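Local atomic coordinates of 2,5-dihydroxypyridine 5,6-dioxygenase (Pseudomonas putida KT2440, PDB entry 7CUP), a protein that catalyses the iron-dependent, oxygen-consuming ring cleavage of 2,5-dihydroxypyridine to N-formylmaleamate during aerobic nicotinate degradation. Residues R249-M252 against K253-D257. Numbering follows the deposited sequence.
Sequences RDYM and KYFND
F255 turns the edge of its ring onto one face of Y251, giving a T-shaped pair with ring centroids 5.3 Å apart and planes inclined at 75°. The touching corner is CE2 of F255, 3.8 Å from CE2 of Y251 and set toward the rim of the tyrosine ring. F255 also has a broad side in use, since CD2 of the Y254 ring stands over its centre, 3.8 Å above the plane. The edge of the phenylalanine thus meets one tyrosine while a face receives the other. With CG of Y251 opposite its backbone N (chi1 -180°), the ring lies alongside the chain leaving the helix, where F255 can reach it. The rings pack where helix 243-253 runs out: a type I beta turn from K253 to N256 closes with N256 N bonded to K253 O, and N256 then takes positive phi. The last full helical bond, K253 N to R249 O, is 3.0 Å long; beyond it Y254 N is shared weakly between D250 O and Y251 O, and F255 N reaches M252 O only weakly. A water also donates to M252 O and accepts from D257 N. K253, bent at chi2, folds back to lie beside D250, the two side chains pointing the same way. Its NZ makes a weak hydrogen bond to the backbone O of D250 (3.2 Å) and a long salt bridge of 3.6 Å to D250 OD2, while CE rests against the carboxylate. Were D250 an alanine, the K253 ammonium would probably lose its carboxylate mate and, with the weak bond to the backbone O remaining, turn more freely. T277 and Q275 of a second subunit pack on D250 and K253, and its L281 reaches Y251; Y251 and M252 also rest on L319, in the strand that carries the iron ligand D320.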
ATOM      1  N   ARG A 249      26.413  13.783  30.672  1.00 25.47           N
ATOM      2  CA  ARG A 249      27.669  14.521  30.368  1.00 25.64           C
ATOM      3  C   ARG A 249      28.210  14.062  29.009  1.00 26.06           C
ATOM      4  O   ARG A 249      28.649  14.900  28.228  1.00 27.21           O
ATOM      5  CB  ARG A 249      28.755  14.322  31.431  1.00 27.32           C
ATOM      6  CG  ARG A 249      28.611  15.143  32.701  1.00 27.57           C
ATOM      7  CD  ARG A 249      29.874  14.984  33.566  1.00 28.92           C
ATOM      8  NE  ARG A 249      30.178  13.593  33.939  1.00 27.09           N
ATOM      9  CZ  ARG A 249      29.707  12.964  35.012  1.00 27.00           C
ATOM     10  NH1 ARG A 249      28.887  13.564  35.859  1.00 26.35           N
ATOM     11  NH2 ARG A 249      30.068  11.717  35.245  1.00 32.21           N
ATOM     12  N   ASP A 250      28.197  12.765  28.741  1.00 26.78           N
ATOM     13  CA  ASP A 250      28.729  12.205  27.480  1.00 27.72           C
ATOM     14  C   ASP A 250      27.868  12.680  26.303  1.00 27.27           C
ATOM     15  O   ASP A 250      28.416  12.925  25.201  1.00 26.20           O
ATOM     16  CB  ASP A 250      28.791  10.685  27.584  1.00 30.49           C
ATOM     17  CG  ASP A 250      29.643   9.998  26.540  1.00 34.91           C
ATOM     18  OD1 ASP A 250      30.807   9.700  26.831  1.00 42.16           O
ATOM     19  OD2 ASP A 250      29.127   9.751  25.455  1.00 43.04           O
ATOM     20  N   TYR A 251      26.554  12.767  26.489  1.00 25.54           N
ATOM     21  CA  TYR A 251      25.640  13.183  25.403  1.00 23.93           C
ATOM     22  C   TYR A 251      25.954  14.625  25.032  1.00 23.56           C
ATOM     23  O   TYR A 251      26.170  14.933  23.861  1.00 26.11           O
ATOM     24  CB  TYR A 251      24.183  13.051  25.829  1.00 24.18           C
ATOM     25  CG  TYR A 251      23.210  13.458  24.754  1.00 24.85           C
ATOM     26  CD1 TYR A 251      22.960  12.624  23.671  1.00 27.36           C
ATOM     27  CD2 TYR A 251      22.555  14.678  24.800  1.00 24.82           C
ATOM     28  CE1 TYR A 251      22.048  12.985  22.689  1.00 26.41           C
ATOM     29  CE2 TYR A 251      21.637  15.053  23.832  1.00 24.29           C
ATOM     30  CZ  TYR A 251      21.384  14.200  22.774  1.00 26.68           C
ATOM     31  OH  TYR A 251      20.520  14.563  21.786  1.00 25.21           O
ATOM     32  N   MET A 252      25.946  15.496  26.037  1.00 28.09           N
ATOM     33  CA  MET A 252      26.188  16.946  25.863  1.00 27.38           C
ATOM     34  C   MET A 252      27.583  17.201  25.272  1.00 32.28           C
ATOM     35  O   MET A 252      27.675  18.087  24.402  1.00 30.51           O
ATOM     36  CB  MET A 252      25.989  17.671  27.188  1.00 28.47           C
ATOM     37  CG  MET A 252      24.570  17.555  27.665  1.00 28.22           C
ATOM     38  SD  MET A 252      24.096  18.594  29.027  1.00 31.55           S
ATOM     39  CE  MET A 252      23.865  20.152  28.171  1.00 32.35           C
ATOM     40  N   LYS A 253      28.627  16.454  25.640  1.00 30.86           N
ATOM     41  CA  LYS A 253      29.987  16.765  25.124  1.00 33.33           C
ATOM     42  C   LYS A 253      30.091  16.301  23.661  1.00 31.99           C
ATOM     43  O   LYS A 253      30.942  16.827  22.940  1.00 27.92           O
ATOM     44  CB  LYS A 253      31.098  16.210  26.027  1.00 38.14           C
ATOM     45  CG  LYS A 253      31.260  14.699  26.083  1.00 50.48           C
ATOM     46  CD  LYS A 253      31.878  14.037  24.833  1.00 57.71           C
ATOM     47  CE  LYS A 253      31.581  12.545  24.727  1.00 53.79           C
ATOM     48  NZ  LYS A 253      30.955  12.161  23.437  1.00 50.15           N
ATOM     49  N   TYR A 254      29.221  15.388  23.222  1.00 27.50           N
ATOM     50  CA  TYR A 254      29.188  14.853  21.843  1.00 25.54           C
ATOM     51  C   TYR A 254      29.196  16.000  20.839  1.00 26.08           C
ATOM     52  O   TYR A 254      29.825  15.908  19.766  1.00 27.71           O
ATOM     53  CB  TYR A 254      27.935  14.003  21.637  1.00 24.86           C
ATOM     54  CG  TYR A 254      27.628  13.616  20.214  1.00 23.89           C
ATOM     55  CD1 TYR A 254      28.444  12.766  19.514  1.00 25.83           C
ATOM     56  CD2 TYR A 254      26.507  14.116  19.570  1.00 25.69           C
ATOM     57  CE1 TYR A 254      28.149  12.387  18.213  1.00 26.72           C
ATOM     58  CE2 TYR A 254      26.181  13.736  18.283  1.00 26.75           C
ATOM     59  CZ  TYR A 254      27.012  12.875  17.596  1.00 26.67           C
ATOM     60  OH  TYR A 254      26.691  12.496  16.327  1.00 25.92           O
ATOM     61  N   PHE A 255      28.512  17.072  21.174  1.00 29.14           N
ATOM     62  CA  PHE A 255      28.257  18.191  20.235  1.00 34.05           C
ATOM     63  C   PHE A 255      29.475  19.111  20.191  1.00 36.80           C
ATOM     64  O   PHE A 255      29.500  19.965  19.338  1.00 38.92           O
ATOM     65  CB  PHE A 255      27.003  18.952  20.665  1.00 34.38           C
ATOM     66  CG  PHE A 255      25.758  18.113  20.541  1.00 35.38           C
ATOM     67  CD1 PHE A 255      25.047  18.081  19.351  1.00 32.68           C
ATOM     68  CD2 PHE A 255      25.327  17.324  21.597  1.00 32.54           C
ATOM     69  CE1 PHE A 255      23.900  17.306  19.242  1.00 35.98           C
ATOM     70  CE2 PHE A 255      24.183  16.541  21.477  1.00 32.71           C
ATOM     71  CZ  PHE A 255      23.481  16.519  20.295  1.00 34.57           C
ATOM     72  N   ASN A 256      30.434  18.926  21.092  1.00 38.41           N
ATOM     73  CA  ASN A 256      31.693  19.707  21.143  1.00 42.83           C
ATOM     74  C   ASN A 256      31.373  21.190  20.936  1.00 39.65           C
ATOM     75  O   ASN A 256      31.838  21.769  19.943  1.00 40.29           O
ATOM     76  CB  ASN A 256      32.743  19.217  20.142  1.00 46.42           C
ATOM     77  CG  ASN A 256      34.072  19.907  20.385  1.00 48.87           C
ATOM     78  OD1 ASN A 256      34.762  20.302  19.448  1.00 61.69           O
ATOM     79  ND2 ASN A 256      34.426  20.088  21.648  1.00 49.89           N
ATOM     80  N   ASP A 257      30.595  21.763  21.850  1.00 36.87           N
ATOM     81  CA  ASP A 257      30.100  23.154  21.763  1.00 36.69           C
ATOM     82  C   ASP A 257      29.698  23.600  23.156  1.00 37.39           C
ATOM     83  O   ASP A 257      28.816  23.002  23.763  1.00 39.37           O
ATOM     84  CB  ASP A 257      28.912  23.282  20.815  1.00 37.19           C
ATOM     85  CG  ASP A 257      28.467  24.715  20.551  1.00 40.75           C
ATOM     86  OD1 ASP A 257      29.013  25.647  21.199  1.00 34.37           O
ATOM     87  OD2 ASP A 257      27.543  24.887  19.710  1.00 43.45           O
TER
HETATM   88  O   HOH W   1      29.326  20.228  23.976  1.00 25.80           O